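Local structure of vacuolar-sorting protein BRO1 (Saccharomyces cerevisiae, 1ZB1) at residues Leu21-Gly26 against Tyr76-His81; Lys47-Leu52 against Asp365-Gly370; Ser28-Lys33 against Ser91-Asp96. The protein helps sort cargo into the intralumenal vesicles of multivesicular bodies and recruits the DOA4 deubiquitinase to endosomes, this chain being its Bro1 domain. One frame throughout, in Å; residues are numbered along the deposited sequence.

Contact 1: residues Leu21-Gly26 against Tyr76-His81; sequences LDWKKG and YSFLEH
W23 and F78 meet as a T-shaped pair. The phenyl ring turns its edge toward the face of the six-membered half of the indole, with the two planes 81° apart and the ring centroids separated by 5.6 Å. The touch is confined to one corner of the phenyl ring: CE2 of F78 lies 4.0 Å from CZ2 of W23 and almost as near to CH2. The two side chains extend past each other in opposite directions, each leaving its own helix to meet between well-separated backbones, since even the closest CA atoms, those of W23 and L79, are 12.6 Å apart. Large flat residues suit such places because long rings reaching out from both helices can meet edge to face at this separation. F78 reaches across with CG anti to its backbone N (chi1 168°). On the opposite face of the indole lies a methyl of L21, CD2, set toward the rim, so aliphatic and aromatic groups enclose the ring between them. The indole's polar edge is satisfied as well, NE1 donating to the hydroxyl of Y75. D22 suits the position just before the helix because its carboxylate can take up an amide of the first turn: K25 N donates to D22 OD2 at 2.9 Å in a nearly straight N-cap bond, coming from above the carboxylate plane, and so the side chain caps the start of helix 23-34. Helix 46-58 lies against both rings: its L52 packs on W23 and F78, and its D53 accepts from the backbone N of W23. Helix 349-371 offers Y364 to F78, also edge-to-face, while E80 of helix 65-86 is salt-bridged to K122 of helix 118-139.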
ATOM      1  N   LEU A  21      -9.120  22.738  12.637  1.00 21.35           N
ATOM      2  CA  LEU A  21      -8.389  23.157  13.830  1.00 22.00           C
ATOM      3  C   LEU A  21      -7.939  24.604  13.633  1.00 23.22           C
ATOM      4  O   LEU A  21      -7.425  24.957  12.572  1.00 22.42           O
ATOM      5  CB  LEU A  21      -7.165  22.261  14.020  1.00 19.52           C
ATOM      6  CG  LEU A  21      -6.301  22.401  15.274  1.00 23.30           C
ATOM      7  CD1 LEU A  21      -6.987  21.712  16.452  1.00 19.85           C
ATOM      8  CD2 LEU A  21      -4.943  21.748  15.022  1.00 21.79           C
ATOM      9  N   ASP A  22      -8.127  25.444  14.643  1.00 22.94           N
ATOM     10  CA  ASP A  22      -7.713  26.840  14.520  1.00 26.09           C
ATOM     11  C   ASP A  22      -6.344  27.052  15.157  1.00 24.93           C
ATOM     12  O   ASP A  22      -6.244  27.296  16.359  1.00 22.76           O
ATOM     13  CB  ASP A  22      -8.747  27.766  15.177  1.00 29.07           C
ATOM     14  CG  ASP A  22      -8.432  29.240  14.961  1.00 32.55           C
ATOM     15  OD1 ASP A  22      -9.309  30.086  15.229  1.00 34.64           O
ATOM     16  OD2 ASP A  22      -7.306  29.555  14.525  1.00 33.28           O
ATOM     17  N   TRP A  23      -5.289  26.957  14.346  1.00 24.34           N
ATOM     18  CA  TRP A  23      -3.935  27.145  14.850  1.00 23.79           C
ATOM     19  C   TRP A  23      -3.715  28.568  15.374  1.00 23.80           C
ATOM     20  O   TRP A  23      -2.975  28.760  16.332  1.00 22.64           O
ATOM     21  CB  TRP A  23      -2.892  26.838  13.764  1.00 22.13           C
ATOM     22  CG  TRP A  23      -2.364  25.422  13.785  1.00 21.05           C
ATOM     23  CD1 TRP A  23      -2.658  24.422  12.904  1.00 21.32           C
ATOM     24  CD2 TRP A  23      -1.435  24.867  14.726  1.00 19.61           C
ATOM     25  NE1 TRP A  23      -1.964  23.274  13.233  1.00 19.29           N
ATOM     26  CE2 TRP A  23      -1.208  23.520  14.347  1.00 19.93           C
ATOM     27  CE3 TRP A  23      -0.770  25.375  15.849  1.00 20.85           C
ATOM     28  CZ2 TRP A  23      -0.342  22.676  15.054  1.00 18.34           C
ATOM     29  CZ3 TRP A  23       0.095  24.531  16.554  1.00 20.41           C
ATOM     30  CH2 TRP A  23       0.297  23.198  16.149  1.00 21.20           C
ATOM     31  N   LYS A  24      -4.345  29.557  14.744  1.00 23.91           N
ATOM     32  CA  LYS A  24      -4.196  30.944  15.183  1.00 25.30           C
ATOM     33  C   LYS A  24      -4.729  31.115  16.604  1.00 26.58           C
ATOM     34  O   LYS A  24      -4.015  31.570  17.497  1.00 26.32           O
ATOM     35  CB  LYS A  24      -4.928  31.892  14.226  1.00 27.63           C
ATOM     36  CG  LYS A  24      -4.401  31.847  12.800  1.00 32.20           C
ATOM     37  CD  LYS A  24      -5.232  32.696  11.842  1.00 35.32           C
ATOM     38  CE  LYS A  24      -5.035  34.180  12.094  1.00 39.31           C
ATOM     39  NZ  LYS A  24      -5.811  35.020  11.133  1.00 44.53           N
ATOM     40  N   LYS A  25      -5.983  30.740  16.816  1.00 28.48           N
ATOM     41  CA  LYS A  25      -6.591  30.851  18.137  1.00 30.93           C
ATOM     42  C   LYS A  25      -5.881  29.962  19.157  1.00 29.90           C
ATOM     43  O   LYS A  25      -5.638  30.375  20.290  1.00 29.98           O
ATOM     44  CB  LYS A  25      -8.072  30.469  18.067  1.00 33.42           C
ATOM     45  CG  LYS A  25      -8.778  30.459  19.416  1.00 36.01           C
ATOM     46  CD  LYS A  25     -10.235  30.041  19.267  1.00 40.25           C
ATOM     47  CE  LYS A  25     -10.917  29.906  20.621  1.00 43.14           C
ATOM     48  NZ  LYS A  25     -12.321  29.418  20.503  1.00 45.87           N
ATOM     49  N   GLY A  26      -5.547  28.743  18.744  1.00 29.36           N
ATOM     50  CA  GLY A  26      -4.886  27.808  19.641  1.00 28.64           C
ATOM     51  C   GLY A  26      -3.502  28.231  20.086  1.00 29.07           C
ATOM     52  O   GLY A  26      -3.126  28.046  21.242  1.00 28.81           O
ATOM     53  N   TYR A  76       3.508  17.591   7.616  1.00 16.92           N
ATOM     54  CA  TYR A  76       4.185  16.609   8.473  1.00 15.89           C
ATOM     55  C   TYR A  76       5.555  17.174   8.857  1.00 17.02           C
ATOM     56  O   TYR A  76       5.981  17.065  10.017  1.00 16.49           O
ATOM     57  CB  TYR A  76       4.377  15.263   7.756  1.00 16.53           C
ATOM     58  CG  TYR A  76       4.805  14.129   8.689  1.00 16.94           C
ATOM     59  CD1 TYR A  76       3.860  13.280   9.266  1.00 17.98           C
ATOM     60  CD2 TYR A  76       6.148  13.937   9.022  1.00 17.97           C
ATOM     61  CE1 TYR A  76       4.237  12.262  10.154  1.00 15.68           C
ATOM     62  CE2 TYR A  76       6.542  12.925   9.913  1.00 16.59           C
ATOM     63  CZ  TYR A  76       5.582  12.092  10.474  1.00 19.06           C
ATOM     64  OH  TYR A  76       5.960  11.085  11.345  1.00 16.85           O
ATOM     65  N   SER A  77       6.241  17.786   7.893  1.00 17.62           N
ATOM     66  CA  SER A  77       7.555  18.368   8.167  1.00 18.34           C
ATOM     67  C   SER A  77       7.450  19.371   9.307  1.00 17.16           C
ATOM     68  O   SER A  77       8.293  19.388  10.201  1.00 17.70           O
ATOM     69  CB  SER A  77       8.135  19.062   6.926  1.00 20.81           C
ATOM     70  OG  SER A  77       8.459  18.114   5.921  1.00 25.78           O
ATOM     71  N   PHE A  78       6.415  20.205   9.273  1.00 15.83           N
ATOM     72  CA  PHE A  78       6.205  21.201  10.322  1.00 15.26           C
ATOM     73  C   PHE A  78       6.111  20.499  11.670  1.00 17.72           C
ATOM     74  O   PHE A  78       6.717  20.922  12.655  1.00 17.57           O
ATOM     75  CB  PHE A  78       4.904  21.973  10.089  1.00 15.55           C
ATOM     76  CG  PHE A  78       4.487  22.805  11.273  1.00 15.60           C
ATOM     77  CD1 PHE A  78       5.054  24.056  11.496  1.00 16.56           C
ATOM     78  CD2 PHE A  78       3.586  22.302  12.209  1.00 14.16           C
ATOM     79  CE1 PHE A  78       4.732  24.798  12.637  1.00 17.88           C
ATOM     80  CE2 PHE A  78       3.261  23.038  13.351  1.00 13.85           C
ATOM     81  CZ  PHE A  78       3.837  24.286  13.564  1.00 16.11           C
ATOM     82  N   LEU A  79       5.321  19.431  11.698  1.00 17.45           N
ATOM     83  CA  LEU A  79       5.101  18.635  12.907  1.00 18.98           C
ATOM     84  C   LEU A  79       6.365  17.953  13.410  1.00 19.91           C
ATOM     85  O   LEU A  79       6.606  17.895  14.618  1.00 20.18           O
ATOM     86  CB  LEU A  79       4.055  17.552  12.633  1.00 19.51           C
ATOM     87  CG  LEU A  79       2.570  17.698  12.968  1.00 22.51           C
ATOM     88  CD1 LEU A  79       2.167  19.129  13.285  1.00 18.42           C
ATOM     89  CD2 LEU A  79       1.788  17.127  11.811  1.00 17.57           C
ATOM     90  N   GLU A  80       7.153  17.410  12.485  1.00 20.28           N
ATOM     91  CA  GLU A  80       8.375  16.711  12.858  1.00 22.59           C
ATOM     92  C   GLU A  80       9.374  17.667  13.515  1.00 22.62           C
ATOM     93  O   GLU A  80       9.979  17.336  14.540  1.00 22.19           O
ATOM     94  CB  GLU A  80       8.997  16.030  11.629  1.00 22.13           C
ATOM     95  CG  GLU A  80      10.146  15.090  11.964  1.00 26.29           C
ATOM     96  CD  GLU A  80       9.714  13.914  12.830  1.00 30.32           C
ATOM     97  OE1 GLU A  80       9.074  14.138  13.883  1.00 33.10           O
ATOM     98  OE2 GLU A  80      10.026  12.765  12.465  1.00 32.43           O
ATOM     99  N   HIS A  81       9.548  18.849  12.930  1.00 23.00           N
ATOM    100  CA  HIS A  81      10.458  19.837  13.502  1.00 23.62           C
ATOM    101  C   HIS A  81       9.929  20.330  14.849  1.00 23.26           C
ATOM    102  O   HIS A  81      10.709  20.607  15.760  1.00 23.05           O
ATOM    103  CB  HIS A  81      10.637  21.033  12.559  1.00 23.97           C
ATOM    104  CG  HIS A  81      11.586  20.781  11.429  1.00 26.50           C
ATOM    105  ND1 HIS A  81      11.171  20.661  10.119  1.00 26.41           N
ATOM    106  CD2 HIS A  81      12.933  20.639  11.411  1.00 25.70           C
ATOM    107  CE1 HIS A  81      12.221  20.458   9.343  1.00 25.86           C
ATOM    108  NE2 HIS A  81      13.302  20.438  10.102  1.00 26.58           N
TER

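Contact 2: residues Lys47-Leu52 against Asp365-Gly370; sequences KATSEL and DSLYRG
T49 OG1 is hydrogen-bonded to the carbonyl oxygen of D45, one turn earlier, and the methyl CD1 of L367 packs against it at 3.7 Å. Threonine suits this buried place because its hydroxyl can be satisfied by its own helix while still offering a compact surface to a leucine. The OG1 branch lies beside the backbone N (chi1 -53°), on the side that allows the bond to the preceding turn. L367 reaches both partners with the same methyl: its CD1 also approaches CD2 of L52 at 4.2 Å, and its side chain runs at about a right angle to both T49 and L52, which lie a turn apart. Farther out, salt bridges within each helix run along its surface. K47 NZ binds E51 OE2 at 2.7 Å through the syn lone pair, and R369 NE meets D365 OD1 in the guanidinium plane. The other oxygen of E51, OE1, pairs with K363, a charged tie between helices 46-58 and 349-371. Helix 23-34 lies against the same contact, with L27 touching both T49 and L367, and helix 65-86 packs Y75 and F78 against L52.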
ATOM      1  N   LYS A  47       1.941  36.178  10.550  1.00 30.60           N
ATOM      2  CA  LYS A  47       2.015  35.717   9.169  1.00 29.24           C
ATOM      3  C   LYS A  47       2.244  34.206   9.054  1.00 27.60           C
ATOM      4  O   LYS A  47       1.499  33.508   8.365  1.00 25.72           O
ATOM      5  CB  LYS A  47       3.125  36.464   8.430  1.00 30.05           C
ATOM      6  CG  LYS A  47       3.159  36.192   6.937  1.00 32.01           C
ATOM      7  CD  LYS A  47       4.201  37.066   6.255  1.00 36.35           C
ATOM      8  CE  LYS A  47       4.243  36.820   4.751  1.00 37.86           C
ATOM      9  NZ  LYS A  47       4.736  35.453   4.413  1.00 40.03           N
ATOM     10  N   ALA A  48       3.275  33.705   9.724  1.00 24.85           N
ATOM     11  CA  ALA A  48       3.576  32.281   9.681  1.00 24.12           C
ATOM     12  C   ALA A  48       2.413  31.454  10.227  1.00 23.86           C
ATOM     13  O   ALA A  48       2.023  30.457   9.620  1.00 23.24           O
ATOM     14  CB  ALA A  48       4.847  31.988  10.469  1.00 22.22           C
ATOM     15  N   THR A  49       1.853  31.873  11.361  1.00 22.52           N
ATOM     16  CA  THR A  49       0.746  31.137  11.969  1.00 22.34           C
ATOM     17  C   THR A  49      -0.488  31.125  11.073  1.00 23.98           C
ATOM     18  O   THR A  49      -1.247  30.156  11.068  1.00 19.68           O
ATOM     19  CB  THR A  49       0.377  31.715  13.347  1.00 23.14           C
ATOM     20  OG1 THR A  49       1.558  31.788  14.160  1.00 22.89           O
ATOM     21  CG2 THR A  49      -0.656  30.819  14.046  1.00 23.68           C
ATOM     22  N   SER A  50      -0.685  32.198  10.309  1.00 23.20           N
ATOM     23  CA  SER A  50      -1.816  32.275   9.392  1.00 23.75           C
ATOM     24  C   SER A  50      -1.594  31.291   8.236  1.00 22.92           C
ATOM     25  O   SER A  50      -2.519  30.597   7.802  1.00 22.41           O
ATOM     26  CB  SER A  50      -1.957  33.701   8.847  1.00 25.81           C
ATOM     27  OG  SER A  50      -3.035  33.790   7.931  1.00 29.66           O
ATOM     28  N   GLU A  51      -0.361  31.225   7.746  1.00 22.27           N
ATOM     29  CA  GLU A  51      -0.021  30.321   6.649  1.00 22.04           C
ATOM     30  C   GLU A  51      -0.121  28.858   7.094  1.00 19.92           C
ATOM     31  O   GLU A  51      -0.578  28.000   6.337  1.00 19.19           O
ATOM     32  CB  GLU A  51       1.387  30.634   6.128  1.00 24.82           C
ATOM     33  CG  GLU A  51       1.398  31.700   5.024  1.00 32.06           C
ATOM     34  CD  GLU A  51       2.734  32.409   4.877  1.00 35.93           C
ATOM     35  OE1 GLU A  51       3.788  31.755   5.034  1.00 38.82           O
ATOM     36  OE2 GLU A  51       2.730  33.626   4.591  1.00 38.61           O
ATOM     37  N   LEU A  52       0.302  28.588   8.325  1.00 18.94           N
ATOM     38  CA  LEU A  52       0.241  27.243   8.887  1.00 17.77           C
ATOM     39  C   LEU A  52      -1.207  26.778   9.012  1.00 18.51           C
ATOM     40  O   LEU A  52      -1.528  25.643   8.674  1.00 17.54           O
ATOM     41  CB  LEU A  52       0.886  27.214  10.270  1.00 16.80           C
ATOM     42  CG  LEU A  52       0.606  25.959  11.113  1.00 18.51           C
ATOM     43  CD1 LEU A  52       1.376  24.756  10.541  1.00 16.28           C
ATOM     44  CD2 LEU A  52       1.025  26.214  12.554  1.00 17.66           C
ATOM     45  N   ASP A 365      10.888  28.904  11.769  1.00 30.04           N
ATOM     46  CA  ASP A 365      11.834  29.088  12.864  1.00 31.03           C
ATOM     47  C   ASP A 365      11.377  30.100  13.931  1.00 30.68           C
ATOM     48  O   ASP A 365      11.504  29.843  15.127  1.00 31.05           O
ATOM     49  CB  ASP A 365      13.202  29.493  12.306  1.00 32.37           C
ATOM     50  CG  ASP A 365      14.275  29.528  13.371  1.00 33.83           C
ATOM     51  OD1 ASP A 365      14.540  30.618  13.920  1.00 35.49           O
ATOM     52  OD2 ASP A 365      14.836  28.458  13.673  1.00 33.65           O
ATOM     53  N   SER A 366      10.849  31.242  13.502  1.00 31.35           N
ATOM     54  CA  SER A 366      10.381  32.261  14.445  1.00 31.37           C
ATOM     55  C   SER A 366       9.193  31.757  15.262  1.00 30.59           C
ATOM     56  O   SER A 366       9.085  32.029  16.461  1.00 30.22           O
ATOM     57  CB  SER A 366       9.987  33.540  13.697  1.00 34.16           C
ATOM     58  OG  SER A 366      11.090  34.087  12.988  1.00 38.91           O
ATOM     59  N   LEU A 367       8.295  31.031  14.608  1.00 27.69           N
ATOM     60  CA  LEU A 367       7.130  30.487  15.289  1.00 25.93           C
ATOM     61  C   LEU A 367       7.606  29.527  16.377  1.00 25.01           C
ATOM     62  O   LEU A 367       7.172  29.626  17.527  1.00 26.01           O
ATOM     63  CB  LEU A 367       6.211  29.773  14.284  1.00 22.15           C
ATOM     64  CG  LEU A 367       4.911  29.165  14.826  1.00 21.34           C
ATOM     65  CD1 LEU A 367       3.915  28.985  13.697  1.00 18.66           C
ATOM     66  CD2 LEU A 367       5.201  27.836  15.506  1.00 18.92           C
ATOM     67  N   TYR A 368       8.512  28.617  16.015  1.00 23.84           N
ATOM     68  CA  TYR A 368       9.055  27.640  16.966  1.00 23.61           C
ATOM     69  C   TYR A 368       9.720  28.322  18.167  1.00 26.06           C
ATOM     70  O   TYR A 368       9.426  27.998  19.321  1.00 24.33           O
ATOM     71  CB  TYR A 368      10.096  26.737  16.285  1.00 23.18           C
ATOM     72  CG  TYR A 368       9.568  25.803  15.205  1.00 22.75           C
ATOM     73  CD1 TYR A 368      10.346  25.508  14.084  1.00 22.28           C
ATOM     74  CD2 TYR A 368       8.320  25.186  15.318  1.00 20.98           C
ATOM     75  CE1 TYR A 368       9.904  24.621  13.099  1.00 21.36           C
ATOM     76  CE2 TYR A 368       7.863  24.292  14.335  1.00 21.35           C
ATOM     77  CZ  TYR A 368       8.668  24.018  13.229  1.00 21.22           C
ATOM     78  OH  TYR A 368       8.248  23.141  12.251  1.00 21.89           O
ATOM     79  N   ARG A 369      10.630  29.254  17.890  1.00 27.32           N
ATOM     80  CA  ARG A 369      11.343  29.959  18.957  1.00 32.98           C
ATOM     81  C   ARG A 369      10.396  30.583  19.975  1.00 33.39           C
ATOM     82  O   ARG A 369      10.678  30.591  21.171  1.00 35.23           O
ATOM     83  CB  ARG A 369      12.260  31.034  18.361  1.00 32.65           C
ATOM     84  CG  ARG A 369      13.488  30.464  17.664  1.00 35.99           C
ATOM     85  CD  ARG A 369      14.283  31.545  16.944  1.00 39.53           C
ATOM     86  NE  ARG A 369      15.514  31.017  16.361  1.00 42.61           N
ATOM     87  CZ  ARG A 369      16.583  30.654  17.067  1.00 44.63           C
ATOM     88  NH1 ARG A 369      16.581  30.765  18.392  1.00 44.28           N
ATOM     89  NH2 ARG A 369      17.653  30.174  16.447  1.00 45.87           N
ATOM     90  N   GLY A 370       9.267  31.093  19.498  1.00 34.15           N
ATOM     91  CA  GLY A 370       8.301  31.704  20.392  1.00 35.99           C
ATOM     92  C   GLY A 370       7.677  30.740  21.388  1.00 38.62           C
ATOM     93  O   GLY A 370       7.204  31.161  22.444  1.00 36.57           O
TER

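Contact 3: residues Ser28-Lys33 against Ser91-Asp96; sequences SSYLKK and SRLKMD
With CG anti to the backbone N (chi1 169°), the ring of Y30 is carried out from helix 23-34 toward the turn at residues 91-93. L93 has CG beside its backbone N and anti to the carbonyl carbon (chi1 -62°), which swings its branched end nearer to the ring than its CB direction alone would suggest. One methyl, L93 CD2, then sits almost squarely over the middle of the tyrosine ring, in a CH-pi contact 3.7 Å from the centroid and 10° off the ring normal. It is about equally near every ring carbon. The backbone joins in as well, the carbonyl oxygen of R92 lying 3.7 Å from Y30 CD1. A tyrosine fits here because its flat ring takes the methyl on its face while a phenol suits a residue that is only partly buried; leucine supplies the methyl from a buried position. The short 3-10 turn that presents L93 is closed by K94 N donating to S91 O at 3.0 Å, and K94 itself adopts left-handed backbone angles as the chain leaves the turn. I371 of helix 349-371 touches both Y30 and L93. This is aliphatic-aromatic packing of a helix against the connection between helix 65-86 and strand 97-100, within the elongated, mainly helical fold of the Bro1 domain.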
ATOM      1  N   SER A  28      -2.258  31.477  19.926  1.00 31.04           N
ATOM      2  CA  SER A  28      -2.310  32.740  20.645  1.00 32.79           C
ATOM      3  C   SER A  28      -2.809  32.502  22.073  1.00 34.46           C
ATOM      4  O   SER A  28      -2.309  33.109  23.020  1.00 34.25           O
ATOM      5  CB  SER A  28      -3.203  33.748  19.912  1.00 31.63           C
ATOM      6  OG  SER A  28      -4.520  33.261  19.742  1.00 32.70           O
ATOM      7  N   SER A  29      -3.781  31.608  22.231  1.00 35.35           N
ATOM      8  CA  SER A  29      -4.303  31.309  23.559  1.00 35.64           C
ATOM      9  C   SER A  29      -3.180  30.785  24.435  1.00 36.04           C
ATOM     10  O   SER A  29      -2.986  31.260  25.555  1.00 36.36           O
ATOM     11  CB  SER A  29      -5.428  30.275  23.485  1.00 36.54           C
ATOM     12  OG  SER A  29      -6.581  30.843  22.893  1.00 40.03           O
ATOM     13  N   TYR A  30      -2.437  29.808  23.925  1.00 35.43           N
ATOM     14  CA  TYR A  30      -1.320  29.244  24.672  1.00 34.23           C
ATOM     15  C   TYR A  30      -0.372  30.357  25.106  1.00 35.70           C
ATOM     16  O   TYR A  30       0.052  30.409  26.261  1.00 35.18           O
ATOM     17  CB  TYR A  30      -0.555  28.236  23.816  1.00 33.23           C
ATOM     18  CG  TYR A  30       0.758  27.802  24.427  1.00 33.68           C
ATOM     19  CD1 TYR A  30       0.794  26.954  25.537  1.00 32.38           C
ATOM     20  CD2 TYR A  30       1.966  28.264  23.913  1.00 33.16           C
ATOM     21  CE1 TYR A  30       2.005  26.580  26.118  1.00 33.29           C
ATOM     22  CE2 TYR A  30       3.179  27.900  24.486  1.00 34.36           C
ATOM     23  CZ  TYR A  30       3.196  27.060  25.586  1.00 34.30           C
ATOM     24  OH  TYR A  30       4.404  26.705  26.146  1.00 33.54           O
ATOM     25  N   LEU A  31      -0.044  31.242  24.167  1.00 37.21           N
ATOM     26  CA  LEU A  31       0.855  32.358  24.434  1.00 39.38           C
ATOM     27  C   LEU A  31       0.280  33.321  25.476  1.00 40.31           C
ATOM     28  O   LEU A  31       0.984  33.730  26.398  1.00 40.73           O
ATOM     29  CB  LEU A  31       1.157  33.109  23.133  1.00 38.20           C
ATOM     30  CG  LEU A  31       1.925  32.319  22.067  1.00 39.01           C
ATOM     31  CD1 LEU A  31       1.999  33.115  20.771  1.00 37.99           C
ATOM     32  CD2 LEU A  31       3.319  31.997  22.577  1.00 38.37           C
ATOM     33  N   LYS A  32      -0.994  33.678  25.329  1.00 42.07           N
ATOM     34  CA  LYS A  32      -1.653  34.584  26.272  1.00 45.38           C
ATOM     35  C   LYS A  32      -1.658  34.009  27.687  1.00 47.13           C
ATOM     36  O   LYS A  32      -1.648  34.753  28.667  1.00 48.19           O
ATOM     37  CB  LYS A  32      -3.101  34.852  25.848  1.00 45.65           C
ATOM     38  CG  LYS A  32      -3.263  35.774  24.655  1.00 47.83           C
ATOM     39  CD  LYS A  32      -4.731  35.903  24.272  1.00 48.41           C
ATOM     40  CE  LYS A  32      -4.916  36.813  23.072  1.00 49.47           C
ATOM     41  NZ  LYS A  32      -6.338  36.889  22.637  1.00 50.19           N
ATOM     42  N   LYS A  33      -1.686  32.684  27.787  1.00 48.86           N
ATOM     43  CA  LYS A  33      -1.698  32.013  29.081  1.00 50.90           C
ATOM     44  C   LYS A  33      -0.282  31.860  29.626  1.00 51.55           C
ATOM     45  O   LYS A  33      -0.069  31.907  30.837  1.00 51.89           O
ATOM     46  CB  LYS A  33      -2.345  30.630  28.953  1.00 51.90           C
ATOM     47  CG  LYS A  33      -3.767  30.650  28.408  1.00 54.89           C
ATOM     48  CD  LYS A  33      -4.262  29.239  28.116  1.00 56.32           C
ATOM     49  CE  LYS A  33      -5.627  29.256  27.446  1.00 57.32           C
ATOM     50  NZ  LYS A  33      -6.060  27.890  27.028  1.00 58.28           N
ATOM     51  N   SER A  91       2.410  18.398  24.019  1.00 32.64           N
ATOM     52  CA  SER A  91       1.043  18.322  24.528  1.00 33.54           C
ATOM     53  C   SER A  91       0.633  19.543  25.344  1.00 32.00           C
ATOM     54  O   SER A  91      -0.558  19.784  25.549  1.00 30.91           O
ATOM     55  CB  SER A  91       0.875  17.070  25.392  1.00 33.55           C
ATOM     56  OG  SER A  91       1.264  15.908  24.683  1.00 38.92           O
ATOM     57  N   ARG A  92       1.614  20.309  25.818  1.00 32.86           N
ATOM     58  CA  ARG A  92       1.320  21.498  26.616  1.00 33.52           C
ATOM     59  C   ARG A  92       0.585  22.564  25.809  1.00 32.19           C
ATOM     60  O   ARG A  92      -0.038  23.461  26.379  1.00 30.66           O
ATOM     61  CB  ARG A  92       2.611  22.083  27.202  1.00 36.94           C
ATOM     62  CG  ARG A  92       3.297  21.149  28.182  1.00 42.34           C
ATOM     63  CD  ARG A  92       4.459  21.814  28.905  1.00 45.72           C
ATOM     64  NE  ARG A  92       5.069  20.894  29.861  1.00 50.42           N
ATOM     65  CZ  ARG A  92       6.104  21.190  30.641  1.00 52.24           C
ATOM     66  NH1 ARG A  92       6.663  22.395  30.585  1.00 52.96           N
ATOM     67  NH2 ARG A  92       6.582  20.279  31.481  1.00 52.51           N
ATOM     68  N   LEU A  93       0.654  22.467  24.483  1.00 29.59           N
ATOM     69  CA  LEU A  93      -0.029  23.433  23.628  1.00 29.01           C
ATOM     70  C   LEU A  93      -1.532  23.205  23.719  1.00 27.11           C
ATOM     71  O   LEU A  93      -2.325  24.090  23.411  1.00 26.90           O
ATOM     72  CB  LEU A  93       0.426  23.283  22.169  1.00 29.62           C
ATOM     73  CG  LEU A  93       1.905  23.544  21.875  1.00 31.44           C
ATOM     74  CD1 LEU A  93       2.169  23.366  20.376  1.00 28.79           C
ATOM     75  CD2 LEU A  93       2.279  24.953  22.324  1.00 30.74           C
ATOM     76  N   LYS A  94      -1.919  22.008  24.144  1.00 24.63           N
ATOM     77  CA  LYS A  94      -3.331  21.662  24.273  1.00 24.60           C
ATOM     78  C   LYS A  94      -4.117  21.882  22.983  1.00 22.99           C
ATOM     79  O   LYS A  94      -5.246  22.370  23.013  1.00 19.93           O
ATOM     80  CB  LYS A  94      -3.980  22.472  25.401  1.00 28.57           C
ATOM     81  CG  LYS A  94      -3.334  22.283  26.767  1.00 32.53           C
ATOM     82  CD  LYS A  94      -3.431  20.839  27.242  1.00 37.65           C
ATOM     83  CE  LYS A  94      -2.729  20.653  28.582  1.00 36.75           C
ATOM     84  NZ  LYS A  94      -3.305  21.533  29.636  1.00 41.70           N
ATOM     85  N   MET A  95      -3.512  21.543  21.848  1.00 20.89           N
ATOM     86  CA  MET A  95      -4.197  21.681  20.571  1.00 21.27           C
ATOM     87  C   MET A  95      -5.212  20.544  20.522  1.00 21.32           C
ATOM     88  O   MET A  95      -4.877  19.401  20.838  1.00 20.01           O
ATOM     89  CB  MET A  95      -3.209  21.542  19.411  1.00 20.91           C
ATOM     90  CG  MET A  95      -2.115  22.601  19.395  1.00 22.66           C
ATOM     91  SD  MET A  95      -2.791  24.261  19.395  1.00 24.35           S
ATOM     92  CE  MET A  95      -3.722  24.257  17.857  1.00 33.89           C
ATOM     93  N   ASP A  96      -6.446  20.848  20.136  1.00 19.40           N
ATOM     94  CA  ASP A  96      -7.470  19.814  20.079  1.00 19.99           C
ATOM     95  C   ASP A  96      -7.468  19.022  18.769  1.00 19.20           C
ATOM     96  O   ASP A  96      -8.430  19.071  18.011  1.00 18.41           O
ATOM     97  CB  ASP A  96      -8.863  20.416  20.304  1.00 22.68           C
ATOM     98  CG  ASP A  96      -9.078  20.890  21.738  1.00 26.84           C
ATOM     99  OD1 ASP A  96      -8.522  20.275  22.675  1.00 26.08           O
ATOM    100  OD2 ASP A  96      -9.827  21.870  21.922  1.00 27.11           O
TER

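The three contacts cluster at one end of the Bro1 domain, contacts 1 and 2 having centres about 9 Å apart and contact 3 lying about 11 Å from contact 1 and 14 Å from contact 2. Contacts 1 and 2 interlock: L52 CD2 lies 3.5 Å from W23 CD2, and Y368 OH lies 2.7 Å from the backbone oxygen of F78, probably a hydrogen bond. Helix 23-34 serves both contacts 1 and 3, which M95 connects through its CE, 3.7 Å from W23 CE3. Contacts 2 and 3 touch lightly, at L31 and G370. Contact 2 brings in the sequence-distant helix 349-371, whereas contacts 1 and 3 tie helix 23-34 to helix 65-86 and the loop after it.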